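Local coordinates for piwi domain-containing protein (Vanderwaltozyma polyspora, PDB 5THE) that probably binds RNA as the C-terminal, Piwi-containing lobe of a budding-yeast Argonaute, a protein that cleaves RNA targets, at residues L319-N322 with R323-Y327; S352-V355 with K356-K360. All coordinates share one frame; numbering follows the deposited sequence.

Both contacts are turns of helices in the Piwi domain, which has an RNase H-like fold, and they come one after the other along the chain. Interaction 1 belongs to helix 320-329; strand 339-344 follows, and interaction 2 then lies near the start of helix 351-373. Their centres are 20 Å apart and their nearest atoms about 7 Å, so they do not touch. The two helices do meet further along, where Met320 and Leu324 of interaction 1 pack on Val366, Phe369 and Leu373 of helix 351-373. Both contacts stand well back from the bound nucleic acid, about 19 and 22 Å at the nearest atoms, consistent with a place in the framework of the domain rather than at the RNA.

Interaction 1: residues L319-N322 with R323-Y327; sequences LMLN and RLKIY
Ile326 N donates to Asn322 O at 2.9 Å, a nearly straight backbone bond of 170°, and Leu324 and Lys325 bond in the same i to i+4 way to Met320 and Leu321. Arg323 folds back on this turn: bends at chi2 (-81°) and chi3 (68°) bring NH1 to Leu319 O, 3.0 Å away near the guanidinium plane, though the bond is weak. The firmer partner of NH1 is Asp301, in a salt bridge, and the same carboxylate oxygen accepts from Asn322 ND2, which ties the two neighbouring side chains together. The backbone carbonyl carbon of Asn322 lies over one face of the guanidinium, 3.9 Å from Arg323 CZ, with Asn322 CB beside it, 3.7 Å from Arg323 NH2. Farther out, a water accepts from Lys325 NZ at 3.0 Å; its link to Asn322 OD1 is doubtfully short. The aliphatic part of Lys325 runs past Leu321, whose CD1 is 3.9 Å from Lys325 CE. Met320 CE and Leu324 CD2 meet more loosely, at 4.4 Å, on the buried side. Met320 and Arg323 lie on strands 264-274 and 282-289, and Met320 and Leu324 pack on helix 351-373, as part of the RNase H-like Piwi fold.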
loop_
_atom_site.group_PDB
_atom_site.type_symbol
_atom_site.label_atom_id
_atom_site.label_comp_id
_atom_site.label_asym_id
_atom_site.label_seq_id
_atom_site.Cartn_x
_atom_site.Cartn_y
_atom_site.Cartn_z
ATOM N N LEU A 319 7.777 15.893 -4.591
ATOM C CA LEU A 319 6.976 15.154 -3.616
ATOM C C LEU A 319 7.761 14.758 -2.370
ATOM O O LEU A 319 7.166 14.211 -1.431
ATOM C CB LEU A 319 6.389 13.903 -4.272
ATOM C CG LEU A 319 5.606 14.138 -5.564
ATOM C CD1 LEU A 319 5.003 12.849 -6.081
ATOM C CD2 LEU A 319 4.527 15.168 -5.324
ATOM N N MET A 320 9.068 15.016 -2.326
ATOM C CA MET A 320 9.848 14.623 -1.164
ATOM C C MET A 320 9.594 15.518 0.038
ATOM O O MET A 320 9.799 15.069 1.166
ATOM C CB MET A 320 11.338 14.617 -1.505
ATOM C CG MET A 320 11.768 13.425 -2.341
ATOM S SD MET A 320 11.668 11.855 -1.429
ATOM C CE MET A 320 12.699 12.155 0.019
ATOM N N LEU A 321 9.140 16.758 -0.174
ATOM C CA LEU A 321 9.074 17.726 0.918
ATOM C C LEU A 321 8.213 17.210 2.066
ATOM O O LEU A 321 8.624 17.244 3.235
ATOM C CB LEU A 321 8.549 19.070 0.410
ATOM C CG LEU A 321 8.285 20.169 1.453
ATOM C CD1 LEU A 321 9.512 20.443 2.329
ATOM C CD2 LEU A 321 7.810 21.454 0.797
ATOM N N ASN A 322 7.021 16.707 1.748
ATOM C CA ASN A 322 6.149 16.169 2.789
ATOM C C ASN A 322 6.691 14.882 3.385
ATOM O O ASN A 322 6.479 14.625 4.574
ATOM C CB ASN A 322 4.744 15.934 2.236
ATOM C CG ASN A 322 4.007 17.221 2.009
ATOM O OD1 ASN A 322 4.344 18.233 2.612
ATOM N ND2 ASN A 322 3.008 17.200 1.132
ATOM N N ARG A 323 7.350 14.037 2.586
ATOM C CA ARG A 323 7.986 12.860 3.176
ATOM C C ARG A 323 8.947 13.278 4.278
ATOM O O ARG A 323 8.975 12.671 5.355
ATOM C CB ARG A 323 8.727 12.041 2.116
ATOM C CG ARG A 323 8.010 11.937 0.763
ATOM C CD ARG A 323 6.929 10.872 0.772
ATOM N NE ARG A 323 5.783 11.190 1.624
ATOM C CZ ARG A 323 4.876 12.112 1.322
ATOM N NH1 ARG A 323 5.009 12.817 0.208
ATOM N NH2 ARG A 323 3.849 12.337 2.130
ATOM N N LEU A 324 9.726 14.336 4.033
ATOM C CA LEU A 324 10.687 14.787 5.037
ATOM C C LEU A 324 9.987 15.431 6.225
ATOM O O LEU A 324 10.343 15.166 7.377
ATOM C CB LEU A 324 11.675 15.768 4.414
ATOM C CG LEU A 324 12.623 15.224 3.343
ATOM C CD1 LEU A 324 13.499 16.346 2.806
ATOM C CD2 LEU A 324 13.461 14.127 3.929
ATOM N N LYS A 325 8.994 16.284 5.960
ATOM C CA LYS A 325 8.293 16.978 7.038
ATOM C C LYS A 325 7.636 15.995 7.991
ATOM O O LYS A 325 7.730 16.140 9.214
ATOM C CB LYS A 325 7.232 17.921 6.462
ATOM C CG LYS A 325 7.751 19.251 5.945
ATOM C CD LYS A 325 6.607 20.023 5.264
ATOM C CE LYS A 325 6.946 21.482 5.078
ATOM N NZ LYS A 325 5.813 22.259 4.481
ATOM N N ILE A 326 6.937 15.004 7.448
ATOM C CA ILE A 326 6.243 14.046 8.293
ATOM C C ILE A 326 7.245 13.198 9.055
ATOM O O ILE A 326 7.094 12.962 10.262
ATOM C CB ILE A 326 5.289 13.176 7.452
ATOM C CG1 ILE A 326 4.264 14.072 6.747
ATOM C CG2 ILE A 326 4.595 12.160 8.353
ATOM C CD1 ILE A 326 3.376 13.337 5.742
ATOM N N TYR A 327 8.291 12.731 8.367
ATOM C CA TYR A 327 9.326 11.972 9.057
ATOM C C TYR A 327 9.872 12.768 10.232
ATOM O O TYR A 327 10.042 12.241 11.342
ATOM C CB TYR A 327 10.454 11.620 8.092
ATOM C CG TYR A 327 11.584 10.836 8.733
ATOM C CD1 TYR A 327 12.547 11.468 9.529
ATOM C CD2 TYR A 327 11.688 9.467 8.539
ATOM C CE1 TYR A 327 13.586 10.750 10.107
ATOM C CE2 TYR A 327 12.713 8.735 9.121
ATOM C CZ TYR A 327 13.659 9.384 9.896
ATOM O OH TYR A 327 14.673 8.652 10.456
HETATM O O HOH W 1 4.695 20.605 2.302
#

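Interaction 2: residues S352-V355 with K356-K360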
loop_
_atom_site.group_PDB
_atom_site.type_symbol
_atom_site.label_atom_id
_atom_site.label_comp_id
_atom_site.label_asym_id
_atom_site.label_seq_id
_atom_site.Cartn_x
_atom_site.Cartn_y
_atom_site.Cartn_z
ATOM N N SER A 352 17.603 3.332 -16.844
ATOM C CA SER A 352 18.645 4.348 -16.877
ATOM C C SER A 352 18.069 5.728 -16.577
ATOM O O SER A 352 18.692 6.540 -15.873
ATOM C CB SER A 352 19.339 4.326 -18.240
ATOM O OG SER A 352 20.565 5.030 -18.177
ATOM N N GLN A 353 16.865 5.993 -17.082
ATOM C CA GLN A 353 16.198 7.264 -16.834
ATOM C C GLN A 353 15.684 7.365 -15.403
ATOM O O GLN A 353 15.685 8.453 -14.821
ATOM C CB GLN A 353 15.060 7.449 -17.841
ATOM C CG GLN A 353 15.559 7.758 -19.238
ATOM C CD GLN A 353 16.521 8.940 -19.238
ATOM O OE1 GLN A 353 17.744 8.763 -19.230
ATOM N NE2 GLN A 353 15.974 10.151 -19.224
ATOM N N VAL A 354 15.246 6.248 -14.815
ATOM C CA VAL A 354 14.882 6.262 -13.396
ATOM C C VAL A 354 16.051 6.755 -12.553
ATOM O O VAL A 354 15.889 7.581 -11.644
ATOM C CB VAL A 354 14.409 4.870 -12.931
ATOM C CG1 VAL A 354 14.313 4.836 -11.404
ATOM C CG2 VAL A 354 13.058 4.500 -13.578
ATOM N N VAL A 355 17.255 6.269 -12.837
ATOM C CA VAL A 355 18.394 6.729 -12.047
ATOM C C VAL A 355 18.771 8.154 -12.441
ATOM O O VAL A 355 18.869 9.044 -11.590
ATOM C CB VAL A 355 19.575 5.757 -12.182
ATOM C CG1 VAL A 355 20.721 6.204 -11.294
ATOM C CG2 VAL A 355 19.136 4.344 -11.782
ATOM N N LYS A 356 18.941 8.404 -13.746
ATOM C CA LYS A 356 19.476 9.692 -14.183
ATOM C C LYS A 356 18.509 10.831 -13.900
ATOM O O LYS A 356 18.941 11.976 -13.723
ATOM C CB LYS A 356 19.816 9.656 -15.679
ATOM C CG LYS A 356 21.174 9.058 -15.998
ATOM C CD LYS A 356 21.377 8.898 -17.500
ATOM C CE LYS A 356 22.843 8.622 -17.850
ATOM N NZ LYS A 356 23.363 7.345 -17.279
ATOM N N ILE A 357 17.209 10.548 -13.849
ATOM C CA ILE A 357 16.196 11.574 -13.650
ATOM C C ILE A 357 15.619 11.516 -12.248
ATOM O O ILE A 357 15.646 12.509 -11.517
ATOM C CB ILE A 357 15.078 11.480 -14.711
ATOM C CG1 ILE A 357 15.660 11.555 -16.126
ATOM C CG2 ILE A 357 14.033 12.585 -14.455
ATOM C CD1 ILE A 357 16.452 12.814 -16.364
ATOM N N GLU A 358 15.046 10.373 -11.868
ATOM C CA GLU A 358 14.286 10.297 -10.626
ATOM C C GLU A 358 15.197 10.252 -9.405
ATOM O O GLU A 358 14.988 11.003 -8.451
ATOM C CB GLU A 358 13.347 9.085 -10.652
ATOM C CG GLU A 358 12.266 9.165 -11.714
ATOM C CD GLU A 358 11.350 7.938 -11.737
ATOM O OE1 GLU A 358 10.674 7.724 -12.770
ATOM O OE2 GLU A 358 11.299 7.188 -10.728
ATOM N N VAL A 359 16.224 9.395 -9.405
ATOM C CA VAL A 359 17.126 9.376 -8.251
ATOM C C VAL A 359 17.827 10.727 -8.107
ATOM O O VAL A 359 17.906 11.290 -7.006
ATOM C CB VAL A 359 18.136 8.214 -8.348
ATOM C CG1 VAL A 359 19.148 8.292 -7.198
ATOM C CG2 VAL A 359 17.423 6.874 -8.328
ATOM N N LYS A 360 18.312 11.287 -9.223
ATOM C CA LYS A 360 18.891 12.631 -9.200
ATOM C C LYS A 360 17.892 13.661 -8.687
ATOM O O LYS A 360 18.254 14.562 -7.923
ATOM C CB LYS A 360 19.371 13.030 -10.598
ATOM C CG LYS A 360 19.915 14.467 -10.681
ATOM C CD LYS A 360 20.289 14.855 -12.118
ATOM C CE LYS A 360 20.437 16.368 -12.245
ATOM N NZ LYS A 360 21.195 16.789 -13.448
HETATM O O HOH W 2 21.824 5.836 -15.600
#
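The side-chain amide of Gln353 has Ile357 over one face at its nitrogen end: Ile357 CG1 stands 3.4 Å from Gln353 NE2, and Ile357 CD1 is next to it. At the oxygen end of the amide, Gln353 OE1 approaches Lys356 CD at 4.0 Å. A bend at chi2 (-53°) turns the amide toward the next turn of the helix, where its NE2 end comes to lie against the isoleucine. With an alanine here, Ile357 CG1 would probably lose the amide nitrogen that rests against it, and the methylenes of Lys356 would lose a neighbour. The second flat group, the carboxylate of Glu358, carries both methyls of Val354 on one face, with Val354 CG1 3.9 Å from Glu358 OE2. Its oxygens are engaged outside this turn, OE1 by Arg343 in a salt bridge and by the backbone N of Ile313, OE2 by the hydroxyl of Tyr341.

These residues belong to helix 351-373, which connects the parallel strands 339-344 and 383-389 as a beta-alpha-beta crossover of the RNase H-like Piwi fold. Its hydrogen bonding widens here into a pi-type turn. Lys356 N and Ile357 N still bond to the carbonyls four residues back, but Val359 N reaches Val354 O, five back, at 2.9 Å and 157°. Glu358 N shares that oxygen through a weak bond, and Lys360 N makes another weak five-residue bond to Val355 O at 3.3 Å. The wide turn sits on the sheet, where Val355 and Val359 cover Tyr458 while Val354 and Val359 meet Cys385. On the more open side a water accepts from Ser352 OG at 3.0 Å and from Lys356 NZ at 2.7 Å, bridging the two polar ends; Ser352 OG, anti to its own backbone nitrogen (chi1 -164°), points to this water.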